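Local coordinates for Serine/threonine-protein acetyltransferase HopZ1a (Pseudomonas syringae pv. syringae, PDB 5KLP) that transfers acetyl groups from acetyl-CoA to serine and threonine residues of host proteins, with inositol hexakisphosphate as cofactor, impairing host microtubules and immunity, at residues Tyr196-Phe207 against Asp254-Lys262; Leu155-Glu163 against Ser241-Ala249. The protein carries 10 engineered substitutions. All blocks are in the same frame, centred on the assembly; numbering follows the deposited sequence.

Contact 1: Tyr196-Phe207 against Asp254-Lys262; sequences YAIKAHKNAAQF and DVLPVDFYK. With IHP (inositol hexakisphosphate), chain D.
Phe-260, in the short 3-10 segment 258-261, forms an aromatic cluster with Tyr-196 and Phe-207 of the helical segment in the YopJ-family acetyltransferase fold, beside the inositol hexakisphosphate pocket. Its edge meets the face of Tyr-196 in a T-shaped stack, with CD2 of Phe-260 over the centre of the tyrosine ring and the two planes at 65°. One face of Phe-260 takes a CH-pi contact from CB of Lys-199; Leu-256 CD1 lies over the opposite face, near the rim. Phe-207 approaches obliquely, its CE1 3.5 Å from CZ of Phe-260.

The same tyrosine also grips the backbone: Tyr-196 OH donates to Phe-260 O at 2.8 Å, in the carbonyl plane. Beyond the rings, the chain of Lys-199 bends at chi2 (-50°) and runs past Asp-259 to the ligand, where NZ donates to IHP O33 (2.7 Å) and O32. Lys-262 NZ, from the other segment, shares O33, so one phosphate ties both segments together; Arg-299 and Arg-335 also bind the cofactor.

Asn-203, at the end of helix 189-202, probably helps to position Asp-259. Its ND2 is held by two acceptors, Lys-199 O at 2.8 Å and Asp-259 OD2, the latter met from above the carboxylate plane at 3.2 Å in a nearly straight bond (172°). A water donates to Asp-259 OD2 and accepts from Lys-199 NZ.

Contact 2: Leu155-Glu163 against Ser241-Ala249; sequences LQRHNLTLE and SVMHEGAHA
The loop 241-247 passes alongside helix 153-167, the two backbones coming closest at Asn-159 and Met-243, 6.1 Å between CA atoms, before a type II beta turn from His-244 to Ala-247 leads into strand 248-251. Asn-159 carries the polar part of the contact with both ends of its amide. ND2 donates to Val-242 O at 2.9 Å, in the carbonyl plane and close to the plane of the amide itself, while OD1 accepts from His-244 N at 3.1 Å, the donor tilted 32° from the plane of the side-chain carbonyl. The two bonds span Met-243 and fix the rotation of the amide, whose OD1 also lies 3.3 Å from CA of that selenomethionine.

Hydrophobic side chains pack on either side of Asn-159 along the helix. At Leu-155, one turn earlier, both methyls reach Val-242 O, and CD2 also meets CB of Val-242. Leu-162 points CD1 at Met-243, touching CG tightly at 3.5 Å, and the same methyl rests 3.8 Å from Ala-247 CB. The contact joins the helix to the chain entering edge strand 248-251 of the mixed sheet; on the adjacent strand 175-179, Leu-162 touches Val-175 and Met-243 touches Ile-177, and Leu-231 of helix 230-238 touches both Val-242 and Met-243.

His-244 lies against the helix backbone at Asn-159. With CG anti to the carbonyl carbon (chi1 -73°), its ring lies edge-on to that backbone, CD2 3.2 Å from Asn-159 O, and its plane is turned 67° from the Asn-159 amide. A water hydrogen-bonded to His-244 NE2 at 2.8 Å donates weakly to Asn-159 O, while CB of Glu-163 approaches the ring obliquely.

Overall arrangement
Contacts 1 and 2 lie with their centres 23 Å apart and do not touch; their nearest atoms are about 7 Å from each other. Along the chain their segments alternate: 155-163, 196-207, 241-249, 254-262. Both adjoin one mixed sheet: helices 189-202 and 204-215 of contact 1 pack on strands 125-130 and 138-143, and the loop of contact 2 enters outermost strand 248-251, which helix 252-255 follows into contact 1. The side chain of Tyr-196 is about 7 Å from that of active-site Glu-143, to which His-158 of helix 153-167 is hydrogen-bonded. Contact 1 also reaches the inositol hexakisphosphate pocket, consistent with a structural link between cofactor and active site in this allosteric enzyme.

Contact 1: Tyr196-Phe207 against Asp254-Lys262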
loop_
_atom_site.group_PDB
_atom_site.type_symbol
_atom_site.label_atom_id
_atom_site.label_comp_id
_atom_site.label_asym_id
_atom_site.label_seq_id
_atom_site.Cartn_x
_atom_site.Cartn_y
_atom_site.Cartn_z
ATOM N N TYR A 196 -3.082 1.533 -2.165
ATOM C CA TYR A 196 -2.589 0.406 -2.940
ATOM C C TYR A 196 -3.691 -0.594 -3.275
ATOM O O TYR A 196 -3.706 -1.176 -4.369
ATOM C CB TYR A 196 -1.453 -0.284 -2.182
ATOM C CG TYR A 196 -0.097 0.370 -2.401
ATOM C CD1 TYR A 196 0.013 1.634 -3.000
ATOM C CD2 TYR A 196 1.077 -0.293 -2.047
ATOM C CE1 TYR A 196 1.248 2.223 -3.217
ATOM C CE2 TYR A 196 2.325 0.284 -2.265
ATOM C CZ TYR A 196 2.405 1.538 -2.853
ATOM O OH TYR A 196 3.650 2.090 -3.069
ATOM N N ALA A 197 -4.612 -0.799 -2.339
ATOM C CA ALA A 197 -5.754 -1.688 -2.577
ATOM C C ALA A 197 -6.586 -1.161 -3.734
ATOM O O ALA A 197 -6.952 -1.910 -4.642
ATOM C CB ALA A 197 -6.623 -1.820 -1.313
ATOM N N ILE A 198 -6.886 0.133 -3.698
ATOM C CA ILE A 198 -7.641 0.770 -4.785
ATOM C C ILE A 198 -6.890 0.646 -6.119
ATOM O O ILE A 198 -7.501 0.363 -7.159
ATOM C CB ILE A 198 -7.918 2.260 -4.495
ATOM C CG1 ILE A 198 -8.721 2.407 -3.197
ATOM C CG2 ILE A 198 -8.675 2.899 -5.675
ATOM C CD1 ILE A 198 -8.881 3.842 -2.723
ATOM N N LYS A 199 -5.573 0.879 -6.098
ATOM C CA LYS A 199 -4.791 0.788 -7.342
ATOM C C LYS A 199 -4.728 -0.644 -7.864
ATOM O O LYS A 199 -4.712 -0.874 -9.072
ATOM C CB LYS A 199 -3.368 1.326 -7.141
ATOM C CG LYS A 199 -3.299 2.811 -6.777
ATOM C CD LYS A 199 -4.143 3.658 -7.733
ATOM C CE LYS A 199 -3.955 5.139 -7.475
ATOM N NZ LYS A 199 -4.854 5.947 -8.338
ATOM N N ALA A 200 -4.700 -1.604 -6.950
ATOM C CA ALA A 200 -4.660 -3.015 -7.325
ATOM C C ALA A 200 -5.951 -3.396 -8.029
ATOM O O ALA A 200 -5.955 -4.185 -8.961
ATOM C CB ALA A 200 -4.460 -3.877 -6.112
ATOM N N HIS A 201 -7.051 -2.827 -7.547
ATOM C CA HIS A 201 -8.350 -3.014 -8.169
ATOM C C HIS A 201 -8.380 -2.355 -9.536
ATOM O O HIS A 201 -8.802 -2.968 -10.509
ATOM C CB HIS A 201 -9.463 -2.439 -7.279
ATOM C CG HIS A 201 -10.841 -2.636 -7.838
ATOM N ND1 HIS A 201 -11.171 -3.706 -8.643
ATOM C CD2 HIS A 201 -11.968 -1.896 -7.719
ATOM C CE1 HIS A 201 -12.445 -3.623 -8.986
ATOM N NE2 HIS A 201 -12.951 -2.533 -8.441
ATOM N N LYS A 202 -7.925 -1.105 -9.613
ATOM C CA LYS A 202 -7.936 -0.400 -10.891
ATOM C C LYS A 202 -7.060 -1.095 -11.930
ATOM O O LYS A 202 -7.346 -1.051 -13.122
ATOM C CB LYS A 202 -7.471 1.050 -10.747
ATOM C CG LYS A 202 -8.464 1.991 -10.105
ATOM C CD LYS A 202 -7.966 3.433 -10.203
ATOM C CE LYS A 202 -9.075 4.440 -9.876
ATOM N NZ LYS A 202 -9.007 5.036 -8.535
ATOM N N ASN A 203 -6.016 -1.768 -11.465
ATOM C CA ASN A 203 -5.109 -2.475 -12.362
ATOM C C ASN A 203 -5.268 -3.984 -12.216
ATOM O O ASN A 203 -4.297 -4.728 -12.279
ATOM C CB ASN A 203 -3.667 -2.049 -12.077
ATOM C CG ASN A 203 -3.438 -0.561 -12.344
ATOM O OD1 ASN A 203 -3.181 -0.159 -13.476
ATOM N ND2 ASN A 203 -3.551 0.259 -11.305
ATOM N N ALA A 204 -6.508 -4.427 -12.037
ATOM C CA ALA A 204 -6.785 -5.829 -11.739
ATOM C C ALA A 204 -6.256 -6.771 -12.832
ATOM O O ALA A 204 -5.852 -7.899 -12.543
ATOM C CB ALA A 204 -8.279 -6.039 -11.524
ATOM N N ALA A 205 -6.249 -6.305 -14.079
ATOM C CA ALA A 205 -5.809 -7.145 -15.194
ATOM C C ALA A 205 -4.320 -7.453 -15.046
ATOM O O ALA A 205 -3.888 -8.595 -15.228
ATOM C CB ALA A 205 -6.103 -6.473 -16.553
ATOM N N GLN A 206 -3.539 -6.441 -14.688
ATOM C CA GLN A 206 -2.110 -6.644 -14.518
ATOM C C GLN A 206 -1.846 -7.509 -13.291
ATOM O O GLN A 206 -0.926 -8.332 -13.291
ATOM C CB GLN A 206 -1.383 -5.308 -14.402
ATOM C CG GLN A 206 -1.935 -4.267 -15.358
ATOM C CD GLN A 206 -1.165 -2.969 -15.317
ATOM O OE1 GLN A 206 0.052 -2.963 -15.116
ATOM N NE2 GLN A 206 -1.870 -1.858 -15.501
ATOM N N PHE A 207 -2.655 -7.343 -12.249
ATOM C CA PHE A 207 -2.494 -8.191 -11.076
ATOM C C PHE A 207 -2.895 -9.628 -11.413
ATOM O O PHE A 207 -2.234 -10.572 -10.971
ATOM C CB PHE A 207 -3.300 -7.651 -9.885
ATOM C CG PHE A 207 -2.521 -6.694 -9.010
ATOM C CD1 PHE A 207 -2.195 -5.427 -9.456
ATOM C CD2 PHE A 207 -2.118 -7.066 -7.734
ATOM C CE1 PHE A 207 -1.460 -4.553 -8.651
ATOM C CE2 PHE A 207 -1.401 -6.191 -6.920
ATOM C CZ PHE A 207 -1.070 -4.939 -7.383
ATOM N N ASP A 254 9.591 -2.523 -10.927
ATOM C CA ASP A 254 9.841 -3.562 -11.924
ATOM C C ASP A 254 8.586 -4.319 -12.342
ATOM O O ASP A 254 8.515 -4.799 -13.467
ATOM C CB ASP A 254 10.886 -4.561 -11.414
ATOM C CG ASP A 254 12.287 -3.977 -11.409
ATOM O OD1 ASP A 254 12.576 -3.129 -12.279
ATOM O OD2 ASP A 254 13.096 -4.347 -10.538
ATOM N N VAL A 255 7.601 -4.417 -11.452
ATOM C CA VAL A 255 6.451 -5.283 -11.708
ATOM C C VAL A 255 5.075 -4.626 -11.535
ATOM O O VAL A 255 4.062 -5.230 -11.872
ATOM C CB VAL A 255 6.491 -6.533 -10.801
ATOM C CG1 VAL A 255 7.730 -7.368 -11.095
ATOM C CG2 VAL A 255 6.455 -6.136 -9.339
ATOM N N LEU A 256 5.041 -3.412 -10.996
ATOM C CA LEU A 256 3.783 -2.704 -10.756
ATOM C C LEU A 256 3.719 -1.448 -11.624
ATOM O O LEU A 256 4.753 -0.920 -12.013
ATOM C CB LEU A 256 3.654 -2.326 -9.280
ATOM C CG LEU A 256 3.647 -3.463 -8.258
ATOM C CD1 LEU A 256 3.569 -2.893 -6.834
ATOM C CD2 LEU A 256 2.488 -4.409 -8.527
ATOM N N PRO A 257 2.500 -0.964 -11.919
ATOM C CA PRO A 257 2.334 0.273 -12.690
ATOM C C PRO A 257 2.738 1.517 -11.904
ATOM O O PRO A 257 2.837 1.471 -10.678
ATOM C CB PRO A 257 0.830 0.314 -12.981
ATOM C CG PRO A 257 0.286 -0.997 -12.566
ATOM C CD PRO A 257 1.211 -1.583 -11.575
ATOM N N VAL A 258 2.945 2.622 -12.612
ATOM C CA VAL A 258 3.407 3.871 -12.005
ATOM C C VAL A 258 2.438 4.377 -10.924
ATOM O O VAL A 258 2.829 5.119 -10.019
ATOM C CB VAL A 258 3.619 4.960 -13.089
ATOM C CG1 VAL A 258 2.289 5.347 -13.747
ATOM C CG2 VAL A 258 4.342 6.175 -12.509
ATOM N N ASP A 259 1.184 3.931 -11.006
ATOM C CA ASP A 259 0.154 4.222 -9.996
ATOM C C ASP A 259 0.699 4.111 -8.588
ATOM O O ASP A 259 0.361 4.905 -7.709
ATOM C CB ASP A 259 -1.002 3.224 -10.122
ATOM C CG ASP A 259 -1.683 3.280 -11.472
ATOM O OD1 ASP A 259 -0.974 3.166 -12.509
ATOM O OD2 ASP A 259 -2.925 3.361 -11.487
ATOM N N PHE A 260 1.549 3.109 -8.375
ATOM C CA PHE A 260 1.999 2.778 -7.022
ATOM C C PHE A 260 3.087 3.715 -6.517
ATOM O O PHE A 260 3.545 3.589 -5.382
ATOM C CB PHE A 260 2.448 1.305 -6.987
ATOM C CG PHE A 260 1.289 0.347 -7.074
ATOM C CD1 PHE A 260 0.715 0.043 -8.304
ATOM C CD2 PHE A 260 0.716 -0.183 -5.906
ATOM C CE1 PHE A 260 -0.384 -0.810 -8.381
ATOM C CE2 PHE A 260 -0.375 -1.035 -5.972
ATOM C CZ PHE A 260 -0.931 -1.351 -7.216
ATOM N N TYR A 261 3.474 4.692 -7.336
ATOM C CA TYR A 261 4.510 5.630 -6.922
ATOM C C TYR A 261 4.023 7.069 -6.857
ATOM O O TYR A 261 4.786 7.968 -6.519
ATOM C CB TYR A 261 5.741 5.503 -7.847
ATOM C CG TYR A 261 6.538 4.271 -7.489
ATOM C CD1 TYR A 261 7.452 4.301 -6.441
ATOM C CD2 TYR A 261 6.306 3.052 -8.128
ATOM C CE1 TYR A 261 8.150 3.170 -6.065
ATOM C CE2 TYR A 261 7.006 1.910 -7.764
ATOM C CZ TYR A 261 7.932 1.978 -6.737
ATOM O OH TYR A 261 8.620 0.858 -6.348
ATOM N N LYS A 262 2.745 7.284 -7.150
ATOM C CA LYS A 262 2.176 8.626 -7.143
ATOM C C LYS A 262 2.274 9.351 -5.786
ATOM O O LYS A 262 2.355 10.582 -5.739
ATOM C CB LYS A 262 0.701 8.567 -7.577
ATOM C CG LYS A 262 0.486 8.291 -9.044
ATOM C CD LYS A 262 -0.981 8.384 -9.423
ATOM C CE LYS A 262 -1.466 9.844 -9.454
ATOM N NZ LYS A 262 -2.870 9.959 -9.973
HETATM C C1 IHP D . -9.578 10.057 -7.776
HETATM C C2 IHP D . -8.232 9.591 -7.056
HETATM C C3 IHP D . -6.983 10.539 -6.886
HETATM C C4 IHP D . -7.149 11.962 -7.597
HETATM C C5 IHP D . -8.181 12.097 -8.701
HETATM C C6 IHP D . -9.483 11.603 -8.087
HETATM O O11 IHP D . -9.881 9.318 -8.812
HETATM P P1 IHP D . -11.257 8.390 -9.149
HETATM O O21 IHP D . -10.849 7.089 -9.837
HETATM O O31 IHP D . -12.183 9.164 -10.094
HETATM O O41 IHP D . -12.083 8.013 -7.931
HETATM O O12 IHP D . -7.828 8.331 -7.433
HETATM P P2 IHP D . -7.823 7.139 -6.244
HETATM O O22 IHP D . -9.248 6.964 -5.679
HETATM O O32 IHP D . -7.313 5.773 -6.715
HETATM O O42 IHP D . -6.968 7.636 -5.053
HETATM O O13 IHP D . -5.992 9.897 -7.363
HETATM P P3 IHP D . -4.531 9.303 -6.769
HETATM O O23 IHP D . -4.567 8.289 -5.625
HETATM O O33 IHP D . -4.187 8.580 -8.069
HETATM O O43 IHP D . -3.503 10.383 -6.445
HETATM O O14 IHP D . -5.972 12.447 -8.021
HETATM P P4 IHP D . -5.106 13.528 -7.178
HETATM O O24 IHP D . -4.335 12.865 -6.035
HETATM O O34 IHP D . -4.124 14.307 -8.077
HETATM O O44 IHP D . -6.030 14.582 -6.540
HETATM O O15 IHP D . -7.847 11.594 -9.900
HETATM P P5 IHP D . -7.566 12.558 -11.279
HETATM O O25 IHP D . -7.431 14.035 -10.890
HETATM O O35 IHP D . -6.248 12.139 -11.986
HETATM O O45 IHP D . -8.700 12.456 -12.304
HETATM O O16 IHP D . -10.524 11.998 -8.817
HETATM P P6 IHP D . -11.983 12.425 -8.214
HETATM O O26 IHP D . -11.813 13.166 -6.889
HETATM O O36 IHP D . -12.751 13.331 -9.194
HETATM O O46 IHP D . -12.854 11.187 -7.973
HETATM O O HOH W 1 -4.625 5.218 -11.044
HETATM O O HOH W 2 -1.908 2.110 -14.656
#

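Contact 2: Leu155-Glu163 against Ser241-Ala249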
loop_
_atom_site.group_PDB
_atom_site.type_symbol
_atom_site.label_atom_id
_atom_site.label_comp_id
_atom_site.label_asym_id
_atom_site.label_seq_id
_atom_site.Cartn_x
_atom_site.Cartn_y
_atom_site.Cartn_z
ATOM N N LEU A 155 11.348 -7.710 8.550
ATOM C CA LEU A 155 11.663 -9.018 7.990
ATOM C C LEU A 155 11.115 -10.136 8.867
ATOM O O LEU A 155 10.530 -11.084 8.364
ATOM C CB LEU A 155 13.171 -9.191 7.819
ATOM C CG LEU A 155 13.617 -10.592 7.385
ATOM C CD1 LEU A 155 13.029 -10.936 6.027
ATOM C CD2 LEU A 155 15.130 -10.674 7.346
ATOM N N GLN A 156 11.315 -10.016 10.182
ATOM C CA GLN A 156 10.816 -11.018 11.125
ATOM C C GLN A 156 9.276 -11.098 11.088
ATOM O O GLN A 156 8.688 -12.184 11.165
ATOM C CB GLN A 156 11.314 -10.680 12.545
ATOM C CG GLN A 156 10.697 -11.494 13.671
ATOM C CD GLN A 156 10.744 -10.769 15.027
ATOM O OE1 GLN A 156 10.535 -9.552 15.110
ATOM N NE2 GLN A 156 11.021 -11.520 16.088
ATOM N N ARG A 157 8.635 -9.944 10.930
ATOM C CA ARG A 157 7.176 -9.870 10.868
ATOM C C ARG A 157 6.638 -10.493 9.567
ATOM O O ARG A 157 5.622 -11.201 9.581
ATOM C CB ARG A 157 6.711 -8.414 11.000
ATOM C CG ARG A 157 7.049 -7.763 12.351
ATOM C CD ARG A 157 6.992 -6.238 12.237
ATOM N NE ARG A 157 7.634 -5.579 13.366
ATOM C CZ ARG A 157 8.051 -4.318 13.356
ATOM N NH1 ARG A 157 7.903 -3.563 12.263
ATOM N NH2 ARG A 157 8.618 -3.816 14.441
ATOM N N HIS A 158 7.303 -10.216 8.444
ATOM C CA HIS A 158 6.932 -10.842 7.161
ATOM C C HIS A 158 7.130 -12.365 7.205
ATOM O O HIS A 158 6.302 -13.123 6.703
ATOM C CB HIS A 158 7.737 -10.245 6.001
ATOM C CG HIS A 158 7.223 -8.918 5.530
ATOM N ND1 HIS A 158 5.916 -8.721 5.147
ATOM C CD2 HIS A 158 7.845 -7.725 5.371
ATOM C CE1 HIS A 158 5.753 -7.465 4.771
ATOM N NE2 HIS A 158 6.908 -6.842 4.893
ATOM N N ASN A 159 8.227 -12.808 7.810
ATOM C CA ASN A 159 8.469 -14.242 7.974
ATOM C C ASN A 159 7.385 -14.920 8.808
ATOM O O ASN A 159 7.019 -16.072 8.544
ATOM C CB ASN A 159 9.855 -14.490 8.589
ATOM C CG ASN A 159 10.952 -14.526 7.525
ATOM O OD1 ASN A 159 10.712 -14.965 6.400
ATOM N ND2 ASN A 159 12.147 -14.051 7.872
ATOM N N LEU A 160 6.877 -14.222 9.823
ATOM C CA LEU A 160 5.779 -14.775 10.610
ATOM C C LEU A 160 4.556 -15.021 9.711
ATOM O O LEU A 160 3.952 -16.087 9.751
ATOM C CB LEU A 160 5.425 -13.849 11.787
ATOM C CG LEU A 160 4.293 -14.310 12.712
ATOM C CD1 LEU A 160 4.643 -15.661 13.375
ATOM C CD2 LEU A 160 3.987 -13.261 13.780
ATOM N N THR A 161 4.204 -14.034 8.895
ATOM C CA THR A 161 3.096 -14.174 7.953
ATOM C C THR A 161 3.313 -15.358 7.008
ATOM O O THR A 161 2.426 -16.197 6.824
ATOM C CB THR A 161 2.912 -12.879 7.136
ATOM O OG1 THR A 161 2.704 -11.795 8.037
ATOM C CG2 THR A 161 1.706 -12.978 6.181
ATOM N N LEU A 162 4.507 -15.441 6.432
ATOM C CA LEU A 162 4.831 -16.536 5.522
ATOM C C LEU A 162 4.747 -17.882 6.236
ATOM O O LEU A 162 4.235 -18.872 5.692
ATOM C CB LEU A 162 6.227 -16.339 4.920
ATOM C CG LEU A 162 6.416 -15.112 4.025
ATOM C CD1 LEU A 162 7.874 -14.968 3.594
ATOM C CD2 LEU A 162 5.523 -15.215 2.791
ATOM N N GLU A 163 5.265 -17.919 7.452
ATOM C CA GLU A 163 5.260 -19.162 8.218
ATOM C C GLU A 163 3.831 -19.638 8.460
ATOM O O GLU A 163 3.504 -20.821 8.287
ATOM C CB GLU A 163 5.992 -18.965 9.539
ATOM C CG GLU A 163 6.063 -20.199 10.400
ATOM C CD GLU A 163 6.578 -19.882 11.791
ATOM O OE1 GLU A 163 6.005 -18.982 12.440
ATOM O OE2 GLU A 163 7.552 -20.530 12.234
ATOM N N SER A 241 19.802 -17.870 3.628
ATOM C CA SER A 241 18.370 -17.746 3.408
ATOM C C SER A 241 17.767 -16.987 4.600
ATOM O O SER A 241 17.811 -17.462 5.734
ATOM C CB SER A 241 17.728 -19.123 3.226
ATOM O OG SER A 241 16.393 -19.006 2.766
ATOM N N VAL A 242 17.236 -15.792 4.364
ATOM C CA VAL A 242 16.737 -14.989 5.482
ATOM C C VAL A 242 15.220 -14.819 5.436
ATOM O O VAL A 242 14.612 -14.347 6.396
ATOM C CB VAL A 242 17.408 -13.597 5.523
ATOM C CG1 VAL A 242 18.909 -13.732 5.724
ATOM C CG2 VAL A 242 17.110 -12.833 4.258
HETATM N N MSE A 243 14.622 -15.196 4.311
HETATM C CA MSE A 243 13.170 -15.252 4.180
HETATM C C MSE A 243 12.763 -16.688 3.858
HETATM O O MSE A 243 13.477 -17.376 3.138
HETATM C CB MSE A 243 12.678 -14.296 3.093
HETATM C CG MSE A 243 11.192 -14.401 2.835
HETATM SE SE MSE A 243 10.488 -13.025 1.619
HETATM C CE MSE A 243 10.861 -13.864 -0.090
ATOM N N HIS A 244 11.630 -17.138 4.389
ATOM C CA HIS A 244 11.243 -18.541 4.250
ATOM C C HIS A 244 11.266 -18.951 2.795
ATOM O O HIS A 244 10.870 -18.184 1.912
ATOM C CB HIS A 244 9.876 -18.800 4.877
ATOM C CG HIS A 244 9.908 -18.774 6.371
ATOM N ND1 HIS A 244 10.679 -19.646 7.111
ATOM C CD2 HIS A 244 9.306 -17.954 7.265
ATOM C CE1 HIS A 244 10.534 -19.379 8.397
ATOM N NE2 HIS A 244 9.704 -18.357 8.519
ATOM N N GLU A 245 11.770 -20.151 2.547
ATOM C CA GLU A 245 12.060 -20.577 1.183
ATOM C C GLU A 245 10.791 -20.672 0.354
ATOM O O GLU A 245 9.732 -21.032 0.871
ATOM C CB GLU A 245 12.774 -21.926 1.202
ATOM N N GLY A 246 10.898 -20.326 -0.925
ATOM C CA GLY A 246 9.758 -20.380 -1.824
ATOM C C GLY A 246 9.081 -19.055 -2.131
ATOM O O GLY A 246 8.638 -18.834 -3.259
ATOM N N ALA A 247 8.970 -18.179 -1.129
ATOM C CA ALA A 247 8.302 -16.898 -1.322
ATOM C C ALA A 247 9.079 -16.024 -2.295
ATOM O O ALA A 247 10.304 -16.030 -2.303
ATOM C CB ALA A 247 8.110 -16.176 0.015
ATOM N N HIS A 248 8.356 -15.302 -3.143
ATOM C CA HIS A 248 8.985 -14.415 -4.105
ATOM C C HIS A 248 9.049 -12.983 -3.597
ATOM O O HIS A 248 8.283 -12.570 -2.712
ATOM C CB HIS A 248 8.241 -14.450 -5.444
ATOM C CG HIS A 248 7.999 -15.830 -5.957
ATOM N ND1 HIS A 248 8.935 -16.525 -6.688
ATOM C CD2 HIS A 248 6.929 -16.652 -5.832
ATOM C CE1 HIS A 248 8.450 -17.714 -7.002
ATOM N NE2 HIS A 248 7.233 -17.813 -6.496
ATOM N N ALA A 249 9.954 -12.219 -4.189
ATOM C CA ALA A 249 10.053 -10.806 -3.888
ATOM C C ALA A 249 10.585 -10.035 -5.088
ATOM O O ALA A 249 11.402 -10.541 -5.860
ATOM C CB ALA A 249 10.946 -10.594 -2.665
HETATM O O HOH W 3 8.768 -17.335 10.974
#